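Local coordinates for protein AlyGC mutant - R241A (Glaciecola chathamensis S18K6, PDB 5GKQ) that probably cleaves alginate as a family 6 polysaccharide lyase, here an engineered arginine-to-alanine mutant holding a bound mannuronate chain and calcium, at residues Val126-Arg131 / Met150-Thr155; Asn162-Asp167 / Ser197-Glu202; Arg174-Ser179 / Gly600-Glu605; Ala566-Phe571 / Asn593-Asp598. All coordinates share one frame; numbering follows the deposited sequence.

Contact 1: residues Val126-Arg131 / Met150-Thr155. With BEM (beta-D-mannopyranuronic acid), chain C.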
# COMPACT_ATOMS: atom_id res chain seq x y z
N VAL A 126 -12.82 -25.57 3.25
CA VAL A 126 -13.16 -26.99 3.28
C VAL A 126 -13.24 -27.52 1.86
O VAL A 126 -13.93 -26.96 1.01
CB VAL A 126 -14.49 -27.23 4.03
CG1 VAL A 126 -14.78 -28.73 4.11
CG2 VAL A 126 -14.44 -26.66 5.41
N MET A 127 -12.55 -28.64 1.60
CA MET A 127 -12.53 -29.26 0.28
C MET A 127 -12.82 -30.74 0.40
O MET A 127 -12.05 -31.48 1.01
CB MET A 127 -11.18 -29.03 -0.38
CG MET A 127 -11.06 -27.65 -1.00
SD MET A 127 -11.65 -27.62 -2.69
CE MET A 127 -12.06 -25.90 -2.85
N VAL A 128 -13.93 -31.19 -0.19
CA VAL A 128 -14.39 -32.56 -0.08
C VAL A 128 -14.08 -33.32 -1.36
O VAL A 128 -14.32 -32.82 -2.47
CB VAL A 128 -15.90 -32.62 0.20
CG1 VAL A 128 -16.29 -33.99 0.73
CG2 VAL A 128 -16.32 -31.50 1.13
N TYR A 129 -13.56 -34.54 -1.22
CA TYR A 129 -13.36 -35.50 -2.30
C TYR A 129 -13.93 -36.85 -1.88
O TYR A 129 -14.51 -36.99 -0.81
CB TYR A 129 -11.87 -35.67 -2.66
CG TYR A 129 -11.11 -34.39 -2.81
CD1 TYR A 129 -10.66 -33.71 -1.70
CD2 TYR A 129 -10.84 -33.86 -4.06
CE1 TYR A 129 -9.97 -32.53 -1.83
CE2 TYR A 129 -10.14 -32.67 -4.20
CZ TYR A 129 -9.71 -32.02 -3.08
OH TYR A 129 -9.01 -30.85 -3.22
N GLY A 130 -13.77 -37.85 -2.73
CA GLY A 130 -14.14 -39.20 -2.35
C GLY A 130 -15.62 -39.46 -2.50
O GLY A 130 -16.30 -38.85 -3.33
N ARG A 131 -16.13 -40.40 -1.71
CA ARG A 131 -17.55 -40.68 -1.69
C ARG A 131 -17.99 -40.94 -0.26
O ARG A 131 -17.18 -41.28 0.61
CB ARG A 131 -17.90 -41.88 -2.57
CG ARG A 131 -17.52 -41.69 -4.03
CD ARG A 131 -17.77 -42.94 -4.85
NE ARG A 131 -17.58 -42.70 -6.28
CZ ARG A 131 -17.80 -43.60 -7.23
NH1 ARG A 131 -18.23 -44.81 -6.91
NH2 ARG A 131 -17.60 -43.28 -8.50
N MET A 150 -16.33 -23.44 1.13
CA MET A 150 -16.39 -24.89 1.06
C MET A 150 -16.79 -25.32 -0.34
O MET A 150 -17.74 -24.78 -0.91
CB MET A 150 -17.38 -25.43 2.08
CG MET A 150 -17.60 -26.91 2.00
SD MET A 150 -18.67 -27.49 3.30
CE MET A 150 -18.54 -29.27 3.09
N ALA A 151 -16.10 -26.32 -0.88
CA ALA A 151 -16.44 -26.86 -2.19
C ALA A 151 -16.45 -28.38 -2.16
O ALA A 151 -15.84 -29.01 -1.29
CB ALA A 151 -15.46 -26.40 -3.26
N VAL A 152 -17.12 -28.96 -3.14
CA VAL A 152 -17.09 -30.40 -3.39
C VAL A 152 -16.45 -30.61 -4.75
O VAL A 152 -17.02 -30.23 -5.78
CB VAL A 152 -18.49 -31.01 -3.35
CG1 VAL A 152 -18.45 -32.43 -3.90
CG2 VAL A 152 -19.05 -30.97 -1.94
N ARG A 153 -15.28 -31.21 -4.78
CA ARG A 153 -14.56 -31.37 -6.03
C ARG A 153 -14.94 -32.68 -6.71
O ARG A 153 -15.29 -33.65 -6.05
CB ARG A 153 -13.06 -31.28 -5.80
CG ARG A 153 -12.62 -29.82 -5.64
CD ARG A 153 -11.21 -29.63 -6.11
NE ARG A 153 -10.88 -28.24 -6.34
CZ ARG A 153 -11.04 -27.62 -7.51
NH1 ARG A 153 -11.54 -28.28 -8.55
NH2 ARG A 153 -10.71 -26.34 -7.63
N LEU A 154 -14.94 -32.66 -8.04
CA LEU A 154 -15.17 -33.84 -8.87
C LEU A 154 -14.00 -34.04 -9.82
O LEU A 154 -14.19 -34.48 -10.96
CB LEU A 154 -16.47 -33.72 -9.65
CG LEU A 154 -17.65 -33.15 -8.88
CD1 LEU A 154 -18.74 -32.74 -9.84
CD2 LEU A 154 -18.18 -34.15 -7.89
N THR A 155 -12.79 -33.71 -9.37
CA THR A 155 -11.60 -33.74 -10.22
C THR A 155 -11.45 -35.08 -10.91
O THR A 155 -10.97 -35.14 -12.05
CB THR A 155 -10.35 -33.43 -9.38
OG1 THR A 155 -10.44 -32.14 -8.81
CG2 THR A 155 -9.09 -33.52 -10.23
C1 BEM C . -9.07 -24.92 -10.54
C2 BEM C . -9.94 -24.86 -11.79
O2 BEM C . -10.94 -25.86 -11.72
C3 BEM C . -10.54 -23.47 -11.93
O3 BEM C . -11.61 -23.42 -12.87
C4 BEM C . -11.16 -22.98 -10.66
O4 BEM C . -11.34 -21.59 -10.88
C5 BEM C . -10.17 -23.14 -9.52
O5 BEM C . -9.84 -24.52 -9.42
C6 BEM C . -10.78 -22.48 -8.32
O6B BEM C . -11.02 -23.10 -7.27
O6A BEM C . -11.16 -21.31 -8.51
O1 BEM C . -8.56 -26.24 -10.41
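Tyr129 and Arg153 run side by side in the same direction, with the phenol ring and the guanidinium plane only 20° apart. The ring is met obliquely by the aliphatic part of the arginine, CE2 of Tyr129 lying 3.6 Å from CB of Arg153. At the edge of the guanidinium, near its plane, sits the ring oxygen of a bound mannuronate: NH2 of Arg153 donates to O5 of the sugar over 2.7 Å, bent to 133° at the hydrogen. SD of Met127 approaches the same group obliquely, 3.8 Å from NE of Arg153. The arginine chain is extended from CG to NE, which carries the cationic end beyond the tyrosine to the sugar and makes this the polysaccharide-binding end of the contact.

Behind it the backbones pair as parallel strands, their directions differing by 9°. N and O of Val128 both bond to the one neighbouring strand and its continuation, straddling Val152: N donates to O of Ala151 (3.1 Å), and O accepts from N of Arg153. Met127 bends at chi2 and sets CE against CB of Ala151, at 3.5 Å. On the other face, CE of Met150 reaches CG2 of Val128 at 3.7 Å.

The pair belongs to one wall of a right-handed parallel beta-helix, with strand 89-92 bonding to Met127 and strand 185-188 lying beyond 150-152; Phe135 and Ile166 from neighbouring strands pack on the face of Val126 and Met150.

Contact 2: residues Asn162-Asp167 / Ser197-Glu202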
# COMPACT_ATOMS: atom_id res chain seq x y z
N ASN A 162 -20.86 -39.10 -5.32
CA ASN A 162 -20.31 -39.20 -3.98
C ASN A 162 -21.37 -39.37 -2.91
O ASN A 162 -21.10 -40.02 -1.89
CB ASN A 162 -19.49 -37.95 -3.69
CG ASN A 162 -20.21 -36.68 -4.10
OD1 ASN A 162 -21.19 -36.30 -3.48
ND2 ASN A 162 -19.72 -36.03 -5.14
N HIS A 163 -22.57 -38.84 -3.11
CA HIS A 163 -23.60 -38.85 -2.08
C HIS A 163 -23.07 -38.29 -0.77
O HIS A 163 -23.53 -38.65 0.31
CB HIS A 163 -24.18 -40.25 -1.88
CG HIS A 163 -24.77 -40.84 -3.11
ND1 HIS A 163 -26.13 -40.81 -3.37
CD2 HIS A 163 -24.20 -41.49 -4.16
CE1 HIS A 163 -26.36 -41.41 -4.52
NE2 HIS A 163 -25.22 -41.83 -5.02
N HIS A 164 -22.08 -37.41 -0.87
CA HIS A 164 -21.62 -36.64 0.28
C HIS A 164 -22.80 -36.05 1.00
O HIS A 164 -23.85 -35.83 0.40
CB HIS A 164 -20.71 -35.49 -0.13
CG HIS A 164 -19.40 -35.93 -0.67
ND1 HIS A 164 -18.73 -37.02 -0.17
CD2 HIS A 164 -18.64 -35.43 -1.66
CE1 HIS A 164 -17.60 -37.17 -0.84
NE2 HIS A 164 -17.52 -36.22 -1.75
N ARG A 165 -22.63 -35.73 2.26
CA ARG A 165 -23.75 -35.19 3.00
C ARG A 165 -23.27 -34.06 3.89
O ARG A 165 -22.32 -34.24 4.67
CB ARG A 165 -24.42 -36.32 3.75
CG ARG A 165 -25.43 -35.86 4.67
CD ARG A 165 -26.12 -37.04 5.28
NE ARG A 165 -26.38 -36.74 6.65
CZ ARG A 165 -27.55 -36.30 7.08
NH1 ARG A 165 -28.59 -36.12 6.27
NH2 ARG A 165 -27.69 -36.04 8.34
N ILE A 166 -23.90 -32.90 3.76
CA ILE A 166 -23.46 -31.66 4.36
C ILE A 166 -24.65 -31.10 5.10
O ILE A 166 -25.59 -30.62 4.47
CB ILE A 166 -22.95 -30.67 3.31
CG1 ILE A 166 -21.74 -31.25 2.56
CG2 ILE A 166 -22.64 -29.34 3.96
CD1 ILE A 166 -21.42 -30.55 1.24
N ASP A 167 -24.62 -31.15 6.43
CA ASP A 167 -25.85 -30.90 7.17
C ASP A 167 -25.57 -30.25 8.51
O ASP A 167 -24.49 -30.41 9.08
CB ASP A 167 -26.67 -32.19 7.36
CG ASP A 167 -26.02 -33.16 8.34
OD1 ASP A 167 -25.22 -34.00 7.89
OD2 ASP A 167 -26.31 -33.10 9.55
N SER A 197 -23.26 -35.74 -9.11
CA SER A 197 -22.62 -35.68 -7.81
C SER A 197 -23.46 -36.26 -6.68
O SER A 197 -22.91 -36.86 -5.77
CB SER A 197 -22.26 -34.22 -7.48
OG SER A 197 -21.65 -34.12 -6.21
N PHE A 198 -24.78 -36.11 -6.73
CA PHE A 198 -25.69 -36.60 -5.70
C PHE A 198 -25.30 -36.11 -4.31
O PHE A 198 -25.54 -36.78 -3.31
CB PHE A 198 -25.78 -38.13 -5.70
CG PHE A 198 -26.15 -38.72 -7.02
CD1 PHE A 198 -27.44 -38.57 -7.52
CD2 PHE A 198 -25.24 -39.46 -7.74
CE1 PHE A 198 -27.79 -39.13 -8.76
CE2 PHE A 198 -25.59 -40.03 -8.96
CZ PHE A 198 -26.87 -39.85 -9.47
N THR A 199 -24.71 -34.93 -4.24
CA THR A 199 -24.43 -34.32 -2.95
C THR A 199 -25.71 -33.78 -2.34
O THR A 199 -26.53 -33.18 -3.02
CB THR A 199 -23.43 -33.20 -3.11
OG1 THR A 199 -22.21 -33.76 -3.62
CG2 THR A 199 -23.18 -32.55 -1.81
N LEU A 200 -25.88 -34.03 -1.05
CA LEU A 200 -27.02 -33.56 -0.27
C LEU A 200 -26.57 -32.44 0.65
O LEU A 200 -25.64 -32.62 1.44
CB LEU A 200 -27.63 -34.69 0.56
CG LEU A 200 -28.76 -34.26 1.50
CD1 LEU A 200 -30.11 -34.27 0.79
CD2 LEU A 200 -28.79 -35.12 2.73
N VAL A 201 -27.23 -31.30 0.55
CA VAL A 201 -26.93 -30.11 1.34
C VAL A 201 -28.20 -29.77 2.10
O VAL A 201 -29.11 -29.15 1.53
CB VAL A 201 -26.49 -28.93 0.45
CG1 VAL A 201 -26.20 -27.71 1.28
CG2 VAL A 201 -25.32 -29.32 -0.43
N GLU A 202 -28.29 -30.16 3.36
CA GLU A 202 -29.57 -29.99 4.04
C GLU A 202 -29.39 -29.57 5.49
O GLU A 202 -28.42 -29.92 6.15
CB GLU A 202 -30.45 -31.25 3.97
CG GLU A 202 -30.12 -32.34 4.92
CD GLU A 202 -31.14 -33.47 4.90
OE1 GLU A 202 -30.98 -34.39 5.72
OE2 GLU A 202 -32.08 -33.46 4.09
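Two successive coils of the parallel beta-helix stack here, and an Asx turn at Asn162 leads into strand 165-167. OD1 of Asn162 takes two donors in its carbonyl plane, each on a lone pair: N of His164, which closes the turn, and OG1 of Thr199 in the next coil at 2.7 Å. The amide's other end, ND2 of Asn162, donates to OG of Ser197 (2.9 Å), and that hydroxyl in turn donates a hydrogen bond to OG1 of Thr199. CG of Asn162 stands between the backbone N and the carbonyl carbon (chi1 46°), the rotation that turns the amide toward Ser197 and Thr199 of the next coil. With the amide of Asn162 cut back to an alanine, the Thr199 hydroxyl and the N-H of His164 would probably lose their shared acceptor, and OG of Ser197 its donor.

Beside this network, CB of Phe198 sits over one face of the His163 ring, 3.6 Å from its centroid. The two rings are nearly parallel, at 11°, but slid apart so far that they barely overlap. Strands 165-167 and 200-202 then pair in parallel, N of Ile166 donating to O of Leu200 (2.9 Å). NH1 of Arg165 forms a weak, bent bond and salt bridge to OE1 of Glu202 at 3.0 Å, the guanidinium and carboxylate planes standing 79° apart.

Arg134 of strand 134-141 pairs with Asp167, and Arg226 of strand 224-231 with Glu202, extending the charged row across the coils; on the opposite face Ile166 and Val201 turn inward to meet strands 150-152 and 185-188.

Contact 3: residues Arg174-Ser179 / Gly600-Glu605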
# COMPACT_ATOMS: atom_id res chain seq x y z
N ARG A 174 -20.09 -14.02 6.33
CA ARG A 174 -18.94 -13.78 5.48
C ARG A 174 -19.01 -12.38 4.92
O ARG A 174 -20.00 -12.07 4.24
CB ARG A 174 -18.87 -14.79 4.34
CG ARG A 174 -17.68 -14.50 3.49
CD ARG A 174 -17.43 -15.46 2.39
NE ARG A 174 -16.25 -14.99 1.69
CZ ARG A 174 -15.51 -15.72 0.88
NH1 ARG A 174 -15.82 -16.98 0.64
NH2 ARG A 174 -14.45 -15.17 0.31
N PRO A 175 -18.01 -11.53 5.13
CA PRO A 175 -18.12 -10.13 4.70
C PRO A 175 -18.02 -10.00 3.18
O PRO A 175 -17.61 -10.91 2.46
CB PRO A 175 -16.94 -9.45 5.39
CG PRO A 175 -15.98 -10.50 5.67
CD PRO A 175 -16.78 -11.76 5.90
N ILE A 176 -18.43 -8.83 2.70
CA ILE A 176 -18.38 -8.55 1.28
C ILE A 176 -16.93 -8.59 0.83
O ILE A 176 -16.09 -7.82 1.30
CB ILE A 176 -19.03 -7.21 0.98
CG1 ILE A 176 -20.51 -7.26 1.35
CG2 ILE A 176 -18.87 -6.88 -0.46
CD1 ILE A 176 -21.13 -5.96 1.46
N LEU A 177 -16.62 -9.51 -0.08
CA LEU A 177 -15.28 -9.57 -0.64
C LEU A 177 -14.93 -8.26 -1.35
O LEU A 177 -13.81 -7.76 -1.22
CB LEU A 177 -15.18 -10.74 -1.61
CG LEU A 177 -13.92 -11.59 -1.49
CD1 LEU A 177 -13.58 -12.26 -2.80
CD2 LEU A 177 -12.72 -10.84 -0.94
N GLY A 178 -15.88 -7.68 -2.08
CA GLY A 178 -15.55 -6.62 -3.01
C GLY A 178 -14.96 -7.14 -4.30
O GLY A 178 -14.15 -6.46 -4.93
N SER A 179 -15.32 -8.36 -4.68
CA SER A 179 -14.70 -9.04 -5.80
C SER A 179 -15.47 -10.32 -6.08
O SER A 179 -16.35 -10.73 -5.32
CB SER A 179 -13.24 -9.37 -5.54
OG SER A 179 -12.81 -10.38 -6.42
N GLY A 600 -12.43 -6.54 -11.31
CA GLY A 600 -13.65 -6.52 -10.54
C GLY A 600 -13.51 -6.05 -9.12
O GLY A 600 -14.49 -6.06 -8.38
N ILE A 601 -12.33 -5.62 -8.72
CA ILE A 601 -12.04 -5.33 -7.32
C ILE A 601 -12.39 -3.88 -7.05
O ILE A 601 -12.10 -3.02 -7.87
CB ILE A 601 -10.57 -5.61 -7.01
CG1 ILE A 601 -10.23 -7.05 -7.37
CG2 ILE A 601 -10.27 -5.30 -5.56
CD1 ILE A 601 -8.78 -7.36 -7.21
N TYR A 602 -13.00 -3.60 -5.90
CA TYR A 602 -13.30 -2.21 -5.59
C TYR A 602 -13.10 -1.95 -4.11
O TYR A 602 -12.76 -2.84 -3.34
CB TYR A 602 -14.70 -1.83 -6.07
CG TYR A 602 -15.88 -2.61 -5.56
CD1 TYR A 602 -16.24 -3.83 -6.12
CD2 TYR A 602 -16.70 -2.08 -4.59
CE1 TYR A 602 -17.36 -4.51 -5.68
CE2 TYR A 602 -17.82 -2.75 -4.15
CZ TYR A 602 -18.13 -3.96 -4.70
OH TYR A 602 -19.24 -4.61 -4.25
N ASN A 603 -13.30 -0.69 -3.73
CA ASN A 603 -12.81 -0.13 -2.49
C ASN A 603 -13.89 0.32 -1.53
O ASN A 603 -13.56 0.70 -0.41
CB ASN A 603 -11.92 1.09 -2.75
CG ASN A 603 -10.58 0.72 -3.25
OD1 ASN A 603 -10.02 1.40 -4.11
ND2 ASN A 603 -10.02 -0.36 -2.72
N VAL A 604 -15.15 0.32 -1.94
CA VAL A 604 -16.22 0.81 -1.09
C VAL A 604 -17.51 0.22 -1.60
O VAL A 604 -17.71 0.09 -2.81
CB VAL A 604 -16.26 2.36 -1.07
CG1 VAL A 604 -16.30 2.88 -2.48
CG2 VAL A 604 -17.47 2.87 -0.28
N GLU A 605 -18.39 -0.14 -0.68
CA GLU A 605 -19.70 -0.66 -1.02
C GLU A 605 -20.77 0.43 -1.12
O GLU A 605 -21.58 0.43 -2.04
CB GLU A 605 -20.12 -1.72 -0.00
CG GLU A 605 -21.42 -2.44 -0.29
CD GLU A 605 -21.38 -3.30 -1.53
OE1 GLU A 605 -20.32 -3.40 -2.20
OE2 GLU A 605 -22.43 -3.89 -1.84
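Gly178 and Tyr602 are joined by a single backbone hydrogen bond between two loops that lack regular structure: N of Tyr602 donates to O of Gly178 over 3.2 Å, with 148° at the hydrogen. The same oxygen also receives a CA-H contact from Ile601, whose CA lies 3.4 Å away.

CA of Gly178 lies over one face of the Tyr602 ring, 4.2 Å from the centroid and offset toward the rim. CG of Tyr602 is held between its backbone N and carbonyl carbon (chi1 58°), which brings that face against the glycine CA. At the backbone angles of Gly178 a CB would press on the carbonyl O of Leu177, a strain that glycine avoids. At the ring's far end, OH of Tyr602 donates to OE1 of Glu605 (2.6 Å) on the syn lone pair. Ile176 crosses that glutamate at about a right angle, its CD1 3.9 Å from CG of Glu605.

The loops belong to the two beta-helical halves of the chain. Between these two segments the direct bonding is sparse, but the salt bridge of Glu605 to Arg234 and the bond from Asn542 to O of Ile176 also tie the two halves together. The buried carboxylate is thus paired with the Tyr602 hydroxyl and with Arg234, which would probably help keep Glu605 charged.

Contact 4: residues Ala566-Phe571 / Asn593-Asp598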
# COMPACT_ATOMS: atom_id res chain seq x y z
N ALA A 566 -7.78 5.74 0.57
CA ALA A 566 -7.97 4.30 0.72
C ALA A 566 -6.70 3.57 0.32
O ALA A 566 -6.03 3.95 -0.64
CB ALA A 566 -9.15 3.80 -0.13
N GLY A 567 -6.36 2.54 1.07
CA GLY A 567 -5.18 1.76 0.78
C GLY A 567 -5.50 0.61 -0.15
O GLY A 567 -6.63 0.15 -0.22
N ASN A 568 -4.49 0.16 -0.88
CA ASN A 568 -4.71 -0.87 -1.88
C ASN A 568 -5.38 -2.10 -1.28
O ASN A 568 -5.04 -2.54 -0.18
CB ASN A 568 -3.38 -1.27 -2.52
CG ASN A 568 -2.82 -0.19 -3.40
OD1 ASN A 568 -1.96 0.57 -2.99
ND2 ASN A 568 -3.33 -0.11 -4.62
N ARG A 569 -6.36 -2.63 -2.00
CA ARG A 569 -7.06 -3.84 -1.59
C ARG A 569 -7.83 -3.67 -0.29
O ARG A 569 -8.16 -4.65 0.36
CB ARG A 569 -6.10 -5.02 -1.49
CG ARG A 569 -5.46 -5.36 -2.82
CD ARG A 569 -6.56 -5.81 -3.73
NE ARG A 569 -6.38 -5.54 -5.16
CZ ARG A 569 -5.59 -6.25 -5.96
NH1 ARG A 569 -4.87 -7.24 -5.45
NH2 ARG A 569 -5.50 -5.95 -7.24
N SER A 570 -8.12 -2.44 0.11
CA SER A 570 -8.97 -2.20 1.26
C SER A 570 -10.42 -2.06 0.82
O SER A 570 -10.74 -1.97 -0.37
CB SER A 570 -8.54 -0.94 2.01
OG SER A 570 -8.80 0.23 1.25
N PHE A 571 -11.32 -2.05 1.79
CA PHE A 571 -12.73 -2.10 1.45
C PHE A 571 -13.54 -1.47 2.55
O PHE A 571 -13.54 -1.95 3.69
CB PHE A 571 -13.19 -3.52 1.20
CG PHE A 571 -14.56 -3.59 0.60
CD1 PHE A 571 -14.73 -3.43 -0.76
CD2 PHE A 571 -15.67 -3.75 1.40
CE1 PHE A 571 -15.98 -3.45 -1.31
CE2 PHE A 571 -16.91 -3.77 0.86
CZ PHE A 571 -17.07 -3.62 -0.50
N ASN A 593 -10.19 4.70 -5.66
CA ASN A 593 -9.96 4.28 -7.03
C ASN A 593 -8.64 3.56 -7.16
O ASN A 593 -7.91 3.73 -8.13
CB ASN A 593 -9.96 5.49 -7.97
CG ASN A 593 -8.83 6.45 -7.67
OD1 ASN A 593 -8.32 6.49 -6.55
ND2 ASN A 593 -8.40 7.20 -8.67
N LYS A 594 -8.30 2.72 -6.18
CA LYS A 594 -6.95 2.21 -6.06
C LYS A 594 -6.73 0.92 -6.83
O LYS A 594 -5.57 0.56 -7.10
CB LYS A 594 -6.60 2.01 -4.59
CG LYS A 594 -6.55 3.32 -3.80
CD LYS A 594 -5.47 4.21 -4.38
CE LYS A 594 -5.56 5.62 -3.87
NZ LYS A 594 -5.24 5.68 -2.43
N GLU A 595 -7.79 0.23 -7.23
CA GLU A 595 -7.68 -1.10 -7.82
C GLU A 595 -7.76 -0.97 -9.33
O GLU A 595 -8.81 -1.13 -9.95
CB GLU A 595 -8.76 -2.02 -7.26
CG GLU A 595 -8.95 -1.86 -5.80
CD GLU A 595 -7.67 -2.08 -5.03
OE1 GLU A 595 -6.87 -2.96 -5.41
OE2 GLU A 595 -7.46 -1.35 -4.04
N THR A 596 -6.60 -0.69 -9.93
CA THR A 596 -6.50 -0.31 -11.34
C THR A 596 -6.24 -1.49 -12.27
O THR A 596 -6.04 -1.26 -13.47
CB THR A 596 -5.38 0.73 -11.54
OG1 THR A 596 -4.14 0.23 -11.04
CG2 THR A 596 -5.71 2.02 -10.83
N ASP A 597 -6.26 -2.73 -11.78
CA ASP A 597 -5.93 -3.86 -12.63
C ASP A 597 -7.13 -4.47 -13.36
O ASP A 597 -6.96 -5.41 -14.13
CB ASP A 597 -5.21 -4.94 -11.81
CG ASP A 597 -5.93 -5.28 -10.53
OD1 ASP A 597 -6.79 -4.49 -10.09
OD2 ASP A 597 -5.64 -6.35 -9.98
N ASP A 598 -8.33 -3.94 -13.14
CA ASP A 598 -9.52 -4.27 -13.94
C ASP A 598 -9.91 -5.74 -13.79
O ASP A 598 -10.13 -6.44 -14.78
CB ASP A 598 -9.31 -3.93 -15.42
CG ASP A 598 -9.11 -2.45 -15.65
OD1 ASP A 598 -9.35 -1.67 -14.72
OD2 ASP A 598 -8.69 -2.09 -16.77
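Arg569 meets two carboxylates at the edge of its guanidinium, and the two are turned differently against it. Asp597 comes from the opposite direction with its plane only 22° from that of the guanidinium, and OD2 of Asp597 lies 2.8 Å from NH2 of Arg569 in a salt bridge. Glu595 crosses obliquely, with the planes 49° apart: NE of Arg569 donates to OE1 of Glu595 over 2.6 Å, approaching from above the carboxylate plane. The second oxygen of the same glutamate takes the backbone, N of Arg569 reaching OE2 of Glu595 at 2.6 Å with a straight 164° at the hydrogen. Bends at chi2 in both chains curl them together, letting one carboxylate grip the arginine by main chain and side chain. A leucine in place of Arg569 would probably leave the Asp597 carboxylate and OE1 of Glu595 without their cationic mate.

Gly567 to Ser570 form a type II beta turn, Arg569 occupying its third position with positive phi. O of Gly567 accepts hydrogen bonds from both N and OG of Ser570, the hydroxyl at 2.6 Å. The turn connects strands 564-565 and 572-578 of the C-terminal parallel beta-helix, and 593-598 follows strand 590-592 in the next coil.

Lys594 lies on the other flank, its chain folding along the carbonyl of Ala566. NZ of Lys594 donates in the carbonyl plane to O of Ala566 (2.6 Å) and also forms a salt bridge to Asp565. Asn603 adds a further hydrogen bond to OE2 of Glu595.

How the contacts relate
Contacts 1 and 2 are neighbouring walls of the N-terminal beta-helix and touch where the His164 ring packs on Tyr129, Gly130 and Val128. Both rest on parallel strand pairing, yet contact 1 is buried and ends at the sugar, while contact 2 is partly buried and carries its salt bridges on a more exposed face. Contact 3 is also buried, near the middle of the chain, but joins loops of the two halves with one direct hydrogen bond between its segments, helped by a salt bridge from Glu605 to the other half. Contact 4, partly buried, relies on ionic turn-to-loop pairing. Contacts 3 and 4 share the loop between strands 590-592 and 606-610, where Asn603 probably bonds to Ser570 and Lys594.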